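Local structure of cryptic loci regulator 2 (5IKJ) at residues Trp19-Ser24 with Leu187-Trp192; Ile133-Thr136 with Asn141-Leu144; Glu168-Gly173 with Gly177-Ser182. The protein acts upstream of histone deacetylases in the SHREC repressor complex to promote transcriptional silencing and correct nucleosome positioning at heterochromatic loci of fission yeast. One frame throughout, in Å; residues are numbered along the deposited sequence.

Contact 1: residues Trp19-Ser24 with Leu187-Trp192; sequences WSDGRS and LHHLYW. With ZN (zinc ion), chain C.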
loop_
_atom_site.group_PDB
_atom_site.type_symbol
_atom_site.label_atom_id
_atom_site.label_comp_id
_atom_site.label_asym_id
_atom_site.label_seq_id
_atom_site.Cartn_x
_atom_site.Cartn_y
_atom_site.Cartn_z
ATOM N N TRP A 19 21.392 -17.172 -0.253
ATOM C CA TRP A 19 21.671 -18.039 0.881
ATOM C C TRP A 19 20.552 -19.063 1.019
ATOM O O TRP A 19 19.459 -18.899 0.470
ATOM C CB TRP A 19 21.822 -17.236 2.182
ATOM C CG TRP A 19 20.531 -16.988 2.897
ATOM C CD1 TRP A 19 19.582 -16.059 2.582
ATOM C CD2 TRP A 19 20.050 -17.676 4.058
ATOM N NE1 TRP A 19 18.538 -16.130 3.474
ATOM C CE2 TRP A 19 18.801 -17.114 4.389
ATOM C CE3 TRP A 19 20.553 -18.714 4.847
ATOM C CZ2 TRP A 19 18.049 -17.555 5.477
ATOM C CZ3 TRP A 19 19.805 -19.150 5.926
ATOM C CH2 TRP A 19 18.568 -18.572 6.230
ATOM N N SER A 20 20.838 -20.124 1.770
ATOM C CA SER A 20 19.898 -21.222 1.940
ATOM C C SER A 20 20.097 -21.857 3.307
ATOM O O SER A 20 21.230 -22.060 3.748
ATOM C CB SER A 20 20.073 -22.280 0.844
ATOM O OG SER A 20 19.452 -23.499 1.211
ATOM N N ASP A 21 18.984 -22.167 3.971
ATOM C CA ASP A 21 18.995 -22.906 5.225
ATOM C C ASP A 21 18.894 -24.412 5.013
ATOM O O ASP A 21 18.771 -25.157 5.991
ATOM C CB ASP A 21 17.844 -22.435 6.120
ATOM C CG ASP A 21 16.483 -22.826 5.574
ATOM O OD1 ASP A 21 16.361 -23.004 4.342
ATOM O OD2 ASP A 21 15.535 -22.956 6.374
ATOM N N GLY A 22 18.948 -24.871 3.765
ATOM C CA GLY A 22 18.755 -26.283 3.494
ATOM C C GLY A 22 19.805 -27.145 4.167
ATOM O O GLY A 22 20.960 -26.746 4.335
ATOM N N ARG A 23 19.391 -28.350 4.556
ATOM C CA ARG A 23 20.274 -29.324 5.184
ATOM C C ARG A 23 20.200 -30.620 4.393
ATOM O O ARG A 23 19.133 -31.235 4.299
ATOM C CB ARG A 23 19.891 -29.561 6.648
ATOM C CG ARG A 23 19.979 -28.311 7.507
ATOM C CD ARG A 23 20.068 -28.633 8.992
ATOM N NE ARG A 23 21.438 -28.516 9.492
ATOM C CZ ARG A 23 22.189 -29.520 9.941
ATOM N NH1 ARG A 23 21.723 -30.762 9.984
ATOM N NH2 ARG A 23 23.422 -29.276 10.363
ATOM N N SER A 24 21.336 -31.029 3.824
ATOM C CA SER A 24 21.367 -32.232 2.999
ATOM C C SER A 24 20.918 -33.464 3.773
ATOM O O SER A 24 20.333 -34.382 3.188
ATOM C CB SER A 24 22.776 -32.446 2.445
ATOM O OG SER A 24 23.704 -32.674 3.491
ATOM N N LEU A 187 6.754 -22.183 -1.516
ATOM C CA LEU A 187 6.921 -20.816 -1.999
ATOM C C LEU A 187 7.053 -19.826 -0.849
ATOM O O LEU A 187 7.849 -18.882 -0.925
ATOM C CB LEU A 187 5.749 -20.426 -2.897
ATOM C CG LEU A 187 5.985 -20.490 -4.406
ATOM C CD1 LEU A 187 4.723 -20.073 -5.126
ATOM C CD2 LEU A 187 7.153 -19.605 -4.836
ATOM N N HIS A 188 6.279 -20.013 0.218
ATOM C CA HIS A 188 6.347 -19.082 1.339
ATOM C C HIS A 188 7.717 -19.121 2.003
ATOM O O HIS A 188 8.259 -18.077 2.381
ATOM C CB HIS A 188 5.240 -19.391 2.344
ATOM C CG HIS A 188 3.865 -19.115 1.821
ATOM N ND1 HIS A 188 3.327 -17.847 1.784
ATOM C CD2 HIS A 188 2.924 -19.939 1.303
ATOM C CE1 HIS A 188 2.112 -17.901 1.269
ATOM N NE2 HIS A 188 1.843 -19.160 0.970
ATOM N N HIS A 189 8.298 -20.314 2.147
ATOM C CA HIS A 189 9.659 -20.410 2.663
ATOM C C HIS A 189 10.662 -19.847 1.665
ATOM O O HIS A 189 11.609 -19.153 2.055
ATOM C CB HIS A 189 9.995 -21.862 2.998
ATOM C CG HIS A 189 11.213 -22.014 3.853
ATOM N ND1 HIS A 189 11.211 -21.741 5.203
ATOM C CD2 HIS A 189 12.474 -22.404 3.550
ATOM C CE1 HIS A 189 12.416 -21.959 5.697
ATOM N NE2 HIS A 189 13.202 -22.362 4.715
ATOM N N LEU A 190 10.475 -20.138 0.375
ATOM C CA LEU A 190 11.337 -19.551 -0.645
ATOM C C LEU A 190 11.324 -18.032 -0.562
ATOM O O LEU A 190 12.376 -17.386 -0.640
ATOM C CB LEU A 190 10.891 -20.008 -2.036
ATOM C CG LEU A 190 11.683 -19.426 -3.212
ATOM C CD1 LEU A 190 13.140 -19.856 -3.150
ATOM C CD2 LEU A 190 11.061 -19.827 -4.541
ATOM N N TYR A 191 10.136 -17.444 -0.412
ATOM C CA TYR A 191 10.021 -15.993 -0.345
ATOM C C TYR A 191 10.706 -15.442 0.901
ATOM O O TYR A 191 11.283 -14.350 0.868
ATOM C CB TYR A 191 8.546 -15.600 -0.378
ATOM C CG TYR A 191 8.286 -14.121 -0.238
ATOM C CD1 TYR A 191 8.432 -13.264 -1.321
ATOM C CD2 TYR A 191 7.876 -13.584 0.974
ATOM C CE1 TYR A 191 8.187 -11.911 -1.196
ATOM C CE2 TYR A 191 7.627 -12.235 1.107
ATOM C CZ TYR A 191 7.784 -11.403 0.020
ATOM O OH TYR A 191 7.539 -10.056 0.151
ATOM N N TRP A 192 10.654 -16.185 2.009
ATOM C CA TRP A 192 11.354 -15.767 3.218
ATOM C C TRP A 192 12.865 -15.817 3.029
ATOM O O TRP A 192 13.591 -14.969 3.559
ATOM C CB TRP A 192 10.933 -16.652 4.391
ATOM C CG TRP A 192 11.731 -16.433 5.637
ATOM C CD1 TRP A 192 11.559 -15.441 6.557
ATOM C CD2 TRP A 192 12.824 -17.231 6.107
ATOM N NE1 TRP A 192 12.479 -15.569 7.569
ATOM C CE2 TRP A 192 13.268 -16.660 7.316
ATOM C CE3 TRP A 192 13.472 -18.372 5.622
ATOM C CZ2 TRP A 192 14.330 -17.189 8.047
ATOM C CZ3 TRP A 192 14.527 -18.895 6.349
ATOM C CH2 TRP A 192 14.945 -18.304 7.548
HETATM ZN ZN ZN C . 9.543 -21.141 6.335
#

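Contact 2: residues Ile133-Thr136 with Asn141-Leu144; sequences IYLT and NYYL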
loop_
_atom_site.group_PDB
_atom_site.type_symbol
_atom_site.label_atom_id
_atom_site.label_comp_id
_atom_site.label_asym_id
_atom_site.label_seq_id
_atom_site.Cartn_x
_atom_site.Cartn_y
_atom_site.Cartn_z
ATOM N N ILE A 133 20.512 -3.156 -13.611
ATOM C CA ILE A 133 20.309 -4.329 -14.458
ATOM C C ILE A 133 19.026 -4.194 -15.276
ATOM O O ILE A 133 17.977 -3.864 -14.730
ATOM C CB ILE A 133 20.206 -5.612 -13.622
ATOM C CG1 ILE A 133 21.499 -5.858 -12.856
ATOM C CG2 ILE A 133 19.893 -6.804 -14.510
ATOM C CD1 ILE A 133 21.511 -7.171 -12.107
ATOM N N TYR A 134 19.105 -4.449 -16.580
ATOM C CA TYR A 134 17.927 -4.358 -17.448
ATOM C C TYR A 134 17.237 -5.710 -17.500
ATOM O O TYR A 134 17.887 -6.750 -17.547
ATOM C CB TYR A 134 18.272 -3.724 -18.779
ATOM C CG TYR A 134 18.507 -2.250 -18.561
ATOM C CD1 TYR A 134 19.656 -1.804 -17.925
ATOM C CD2 TYR A 134 17.552 -1.314 -18.915
ATOM C CE1 TYR A 134 19.867 -0.463 -17.692
ATOM C CE2 TYR A 134 17.756 0.031 -18.687
ATOM C CZ TYR A 134 18.915 0.450 -18.076
ATOM O OH TYR A 134 19.120 1.790 -17.847
ATOM N N LEU A 135 15.911 -5.676 -17.449
ATOM C CA LEU A 135 15.115 -6.876 -17.256
ATOM C C LEU A 135 13.740 -6.686 -17.872
ATOM O O LEU A 135 13.197 -5.579 -17.882
ATOM C CB LEU A 135 14.976 -7.183 -15.759
ATOM C CG LEU A 135 15.518 -8.491 -15.185
ATOM C CD1 LEU A 135 16.956 -8.756 -15.610
ATOM C CD2 LEU A 135 15.418 -8.421 -13.670
ATOM N N THR A 136 13.179 -7.778 -18.384
ATOM C CA THR A 136 11.795 -7.763 -18.833
ATOM C C THR A 136 10.851 -7.740 -17.634
ATOM O O THR A 136 11.132 -8.318 -16.581
ATOM C CB THR A 136 11.492 -8.980 -19.713
ATOM O OG1 THR A 136 10.096 -9.001 -20.038
ATOM C CG2 THR A 136 11.862 -10.281 -19.005
ATOM N N ASN A 141 8.019 -15.216 -17.366
ATOM C CA ASN A 141 9.206 -15.830 -17.947
ATOM C C ASN A 141 10.269 -16.181 -16.916
ATOM O O ASN A 141 11.127 -17.026 -17.198
ATOM C CB ASN A 141 9.822 -14.898 -18.994
ATOM C CG ASN A 141 9.183 -15.048 -20.358
ATOM O OD1 ASN A 141 7.988 -15.322 -20.472
ATOM N ND2 ASN A 141 9.981 -14.880 -21.405
ATOM N N TYR A 142 10.240 -15.561 -15.739
ATOM C CA TYR A 142 11.255 -15.828 -14.732
ATOM C C TYR A 142 11.206 -17.291 -14.303
ATOM O O TYR A 142 10.178 -17.964 -14.403
ATOM C CB TYR A 142 11.062 -14.922 -13.515
ATOM C CG TYR A 142 11.383 -13.463 -13.758
ATOM C CD1 TYR A 142 10.728 -12.741 -14.745
ATOM C CD2 TYR A 142 12.330 -12.801 -12.985
ATOM C CE1 TYR A 142 11.010 -11.407 -14.963
ATOM C CE2 TYR A 142 12.620 -11.465 -13.197
ATOM C CZ TYR A 142 11.956 -10.774 -14.188
ATOM O OH TYR A 142 12.238 -9.446 -14.407
ATOM N N TYR A 143 12.343 -17.782 -13.819
ATOM C CA TYR A 143 12.444 -19.169 -13.394
ATOM C C TYR A 143 13.660 -19.315 -12.493
ATOM O O TYR A 143 14.637 -18.572 -12.622
ATOM C CB TYR A 143 12.550 -20.117 -14.592
ATOM C CG TYR A 143 13.915 -20.134 -15.240
ATOM C CD1 TYR A 143 14.263 -19.192 -16.198
ATOM C CD2 TYR A 143 14.855 -21.095 -14.893
ATOM C CE1 TYR A 143 15.511 -19.206 -16.793
ATOM C CE2 TYR A 143 16.103 -21.118 -15.479
ATOM C CZ TYR A 143 16.427 -20.172 -16.430
ATOM O OH TYR A 143 17.673 -20.194 -17.016
ATOM N N LEU A 144 13.588 -20.281 -11.581
ATOM C CA LEU A 144 14.706 -20.575 -10.690
ATOM C C LEU A 144 15.819 -21.249 -11.481
ATOM O O LEU A 144 15.648 -22.366 -11.983
ATOM C CB LEU A 144 14.247 -21.463 -9.538
ATOM C CG LEU A 144 14.070 -20.780 -8.180
ATOM C CD1 LEU A 144 13.143 -19.577 -8.285
ATOM C CD2 LEU A 144 13.541 -21.776 -7.158
#

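Contact 3: residues Glu168-Gly173 with Gly177-Ser182; sequences EFWLYG and GRPFRS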
loop_
_atom_site.group_PDB
_atom_site.type_symbol
_atom_site.label_atom_id
_atom_site.label_comp_id
_atom_site.label_asym_id
_atom_site.label_seq_id
_atom_site.Cartn_x
_atom_site.Cartn_y
_atom_site.Cartn_z
ATOM N N GLU A 168 2.331 -36.464 -6.029
ATOM C CA GLU A 168 2.764 -35.334 -5.222
ATOM C C GLU A 168 4.261 -35.129 -5.399
ATOM O O GLU A 168 5.022 -36.088 -5.562
ATOM C CB GLU A 168 2.436 -35.552 -3.741
ATOM C CG GLU A 168 0.946 -35.570 -3.448
ATOM C CD GLU A 168 0.633 -35.866 -1.996
ATOM O OE1 GLU A 168 1.576 -35.925 -1.180
ATOM O OE2 GLU A 168 -0.560 -36.041 -1.669
ATOM N N PHE A 169 4.680 -33.866 -5.369
ATOM C CA PHE A 169 6.078 -33.494 -5.553
ATOM C C PHE A 169 6.595 -32.911 -4.243
ATOM O O PHE A 169 6.229 -31.793 -3.866
ATOM C CB PHE A 169 6.224 -32.507 -6.710
ATOM C CG PHE A 169 5.724 -33.044 -8.021
ATOM C CD1 PHE A 169 6.523 -33.868 -8.797
ATOM C CD2 PHE A 169 4.453 -32.734 -8.473
ATOM C CE1 PHE A 169 6.064 -34.367 -10.002
ATOM C CE2 PHE A 169 3.988 -33.231 -9.678
ATOM C CZ PHE A 169 4.796 -34.049 -10.443
ATOM N N TRP A 170 7.448 -33.668 -3.558
ATOM C CA TRP A 170 7.935 -33.309 -2.234
ATOM C C TRP A 170 9.332 -32.708 -2.325
ATOM O O TRP A 170 10.193 -33.215 -3.052
ATOM C CB TRP A 170 7.956 -34.531 -1.312
ATOM C CG TRP A 170 6.597 -35.009 -0.902
ATOM C CD1 TRP A 170 5.400 -34.669 -1.463
ATOM C CD2 TRP A 170 6.298 -35.911 0.166
ATOM N NE1 TRP A 170 4.373 -35.308 -0.810
ATOM C CE2 TRP A 170 4.899 -36.077 0.194
ATOM C CE3 TRP A 170 7.078 -36.598 1.101
ATOM C CZ2 TRP A 170 4.264 -36.898 1.123
ATOM C CZ3 TRP A 170 6.448 -37.414 2.018
ATOM C CH2 TRP A 170 5.054 -37.559 2.023
ATOM N N LEU A 171 9.551 -31.627 -1.580
ATOM C CA LEU A 171 10.851 -30.963 -1.505
ATOM C C LEU A 171 11.373 -31.085 -0.078
ATOM O O LEU A 171 10.807 -30.495 0.848
ATOM C CB LEU A 171 10.739 -29.499 -1.923
ATOM C CG LEU A 171 12.070 -28.754 -2.071
ATOM C CD1 LEU A 171 12.788 -29.190 -3.336
ATOM C CD2 LEU A 171 11.848 -27.253 -2.063
ATOM N N TYR A 172 12.444 -31.852 0.097
ATOM C CA TYR A 172 13.120 -31.960 1.381
ATOM C C TYR A 172 14.257 -30.945 1.467
ATOM O O TYR A 172 14.703 -30.386 0.462
ATOM C CB TYR A 172 13.670 -33.372 1.593
ATOM C CG TYR A 172 12.629 -34.404 1.975
ATOM C CD1 TYR A 172 11.869 -35.048 1.006
ATOM C CD2 TYR A 172 12.421 -34.750 3.305
ATOM C CE1 TYR A 172 10.923 -35.999 1.353
ATOM C CE2 TYR A 172 11.478 -35.699 3.661
ATOM C CZ TYR A 172 10.732 -36.319 2.680
ATOM O OH TYR A 172 9.794 -37.264 3.028
ATOM N N GLY A 173 14.728 -30.718 2.693
ATOM C CA GLY A 173 15.806 -29.777 2.933
ATOM C C GLY A 173 15.555 -28.877 4.125
ATOM O O GLY A 173 16.498 -28.366 4.735
ATOM N N GLY A 177 13.311 -31.281 9.042
ATOM C CA GLY A 177 13.311 -32.637 8.543
ATOM C C GLY A 177 12.068 -33.029 7.780
ATOM O O GLY A 177 11.975 -34.178 7.329
ATOM N N ARG A 178 11.106 -32.110 7.612
ATOM C CA ARG A 178 9.863 -32.432 6.938
ATOM C C ARG A 178 9.852 -31.870 5.521
ATOM O O ARG A 178 10.491 -30.852 5.242
ATOM C CB ARG A 178 8.670 -31.870 7.716
ATOM C CG ARG A 178 8.472 -32.537 9.061
ATOM C CD ARG A 178 7.309 -31.944 9.826
ATOM N NE ARG A 178 7.245 -32.473 11.184
ATOM C CZ ARG A 178 6.173 -32.415 11.967
ATOM N NH1 ARG A 178 5.051 -31.857 11.529
ATOM N NH2 ARG A 178 6.219 -32.925 13.189
ATOM N N PRO A 179 9.139 -32.522 4.608
ATOM C CA PRO A 179 9.076 -32.032 3.230
ATOM C C PRO A 179 8.004 -30.974 3.040
ATOM O O PRO A 179 7.022 -30.906 3.780
ATOM C CB PRO A 179 8.730 -33.294 2.433
ATOM C CG PRO A 179 7.904 -34.096 3.387
ATOM C CD PRO A 179 8.458 -33.819 4.761
ATOM N N PHE A 180 8.215 -30.133 2.029
ATOM C CA PHE A 180 7.143 -29.322 1.460
ATOM C C PHE A 180 6.428 -30.186 0.428
ATOM O O PHE A 180 7.007 -30.531 -0.607
ATOM C CB PHE A 180 7.684 -28.046 0.818
ATOM C CG PHE A 180 8.191 -27.026 1.802
ATOM C CD1 PHE A 180 7.313 -26.174 2.455
ATOM C CD2 PHE A 180 9.547 -26.901 2.055
ATOM C CE1 PHE A 180 7.778 -25.227 3.350
ATOM C CE2 PHE A 180 10.018 -25.955 2.949
ATOM C CZ PHE A 180 9.134 -25.118 3.596
ATOM N N ARG A 181 5.177 -30.543 0.708
ATOM C CA ARG A 181 4.458 -31.503 -0.119
ATOM C C ARG A 181 3.810 -30.873 -1.344
ATOM O O ARG A 181 3.235 -31.598 -2.162
ATOM C CB ARG A 181 3.403 -32.223 0.723
ATOM C CG ARG A 181 3.972 -32.813 2.001
ATOM C CD ARG A 181 3.046 -33.843 2.611
ATOM N NE ARG A 181 3.571 -34.358 3.872
ATOM C CZ ARG A 181 3.146 -35.469 4.466
ATOM N NH1 ARG A 181 2.188 -36.201 3.914
ATOM N NH2 ARG A 181 3.689 -35.853 5.612
ATOM N N SER A 182 3.894 -29.554 -1.494
ATOM C CA SER A 182 3.427 -28.879 -2.694
ATOM C C SER A 182 4.346 -27.700 -2.974
ATOM O O SER A 182 4.983 -27.162 -2.066
ATOM C CB SER A 182 1.979 -28.392 -2.554
ATOM O OG SER A 182 1.909 -27.220 -1.761
HETATM O O HOH W 1 2.867 -31.699 -4.888
#

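Contact 1: residues Trp19-Ser24 with Leu187-Trp192
Both carboxylate oxygens of Asp21 face NE2 of His189. The stronger bond runs from His189 NE2 to Asp21 OD2 at 2.9 Å, although its N-H...O angle is only 137°. A weak second bond goes from His189 NE2 to Asp21 OD1. OD2 lies almost in the imidazole plane; the N-H reaches it from its syn side but tilted out of the carboxylate plane, and the two planes are moderately inclined. The far side of the same ring holds the metal: His189 ND1 binds zinc at 2.1 Å. Cys204, Cys206 and Cys209 complete this zinc site of three cysteines and one histidine, and Asp21 is a second-shell residue that probably helps fix the rotation of the histidine. The carboxylate would probably make the imidazole a more electron-rich ligand. Asp21 OD1 is also bonded to the hydroxyl of Tyr151. CG of His189 stands anti to the backbone N (chi1 -165°), which carries the ring away from helix 183-195 toward the loop. One turn along, Trp192 lays CE3 over one face of the His189 ring, 3.7 Å above its plane. Trp192 CH2 also meets the edge of Trp19 at CZ2, 3.8 Å away, the two six-membered rings inclined at 68°. The indole NE1 of Trp192 bonds to the carbonyl of Asn200.

Contact 2: residues Ile133-Thr136 with Asn141-Leu144
The ring of Tyr142 is met at its edge by Thr136 O, which lies near the ring plane, while Leu135 CD2 comes in obliquely beside the hydroxyl end. The two side chains of Leu135 and Tyr142 run at a slant to each other. Leu135 CD2 is 3.4 Å from Tyr142 OH and 4.2 Å from Tyr142 CE2. Elsewhere, Phe139 meets the Tyr142 ring with planes at about 60°, and Ala64 of helix 50-67 and Ile15 of strand 14-17 also touch this side chain. The one hydrogen bond across the contact is short: Tyr142 OH donates to Thr136 O at 2.7 Å. The C=O...donor angle of 169° puts the hydroxyl nearly straight out from the carbonyl. CG of Tyr142 is anti to its carbonyl carbon (chi1 -70°), and this sends the phenol across to residues 135 and 136. The bond satisfies the hydroxyl of a buried tyrosine beside apolar leucine carbons. Leu135 also packs on Phe353 of strand 353-355. The two short strands do not pair with each other. Strand 133-135 runs parallel to 353-355, and 143-144 runs parallel to 14-17; a side-chain to main-chain tyrosine bond ties together the ends of the connection between these two separate two-stranded parallel sheets.

Contact 3: residues Glu168-Gly173 with Gly177-Ser182
CG of Trp170 is anti to its carbonyl carbon (chi1 -71°), and Arg181 has the same first torsion (chi1 -52°) with its chain extended from CG to NE; these torsions lay the arginine chain alongside the indole, both pointing the same way. The two segments form a hairpin-like reversal, in which residues 177-182 run back antiparallel along edge strand 168-172 and make a single bridge. Leu171 and Phe180 are its hydrogen-bonded pair, with Leu171 N to Phe180 O and Phe180 N to Leu171 O both at 2.9 Å. The aliphatic part of Arg181 covers one face of the indole: CG makes a CH-pi contact 4.0 Å from the centroid of the five-membered ring of Trp170. Farther out, Trp170 CH2 lies over the centre of the guanidinium, the two planes 39° apart. Pro179 touches two neighbouring aromatic residues. Its CG meets Trp170 CE3 obliquely at 3.5 Å, and its CB sits over the centre of the Tyr172 ring, 3.6 Å from the centroid. Trp170 NE1 donates to Glu168 OE1 at 2.9 Å, through the anti lone pair of that oxygen. A serine replacing Trp170 would probably take the flat surface from under the Arg181 chain, open a gap beside Pro179 CG and leave Glu168 OE1 without its indole donor. Beyond the bridge a water joins the two segments, accepting from Phe169 N at 2.9 Å and donating to Arg181 O at 2.8 Å.

In the fold
Contacts 1 and 3 belong to one neighbourhood round the zinc, their centres about 12 Å apart. Strand 168-172 leads through residues 177-182 into helix 183-195, which supplies His189. Phe180 packs its CZ on CB of that histidine, and Arg23 N probably bonds to Gly173 O. The centre of contact 2 is about 20 Å from that of contact 1, but Leu144 touches Leu190. Contact 2 is the buried one; contacts 1 and 3 are partly buried, and in contact 3 Arg178 and Arg181 are exposed. The chemistry follows: metal and carboxylate in contact 1, one tyrosine hydroxyl among apolar groups in contact 2, backbone pairing with CH-pi contacts of proline and arginine in contact 3.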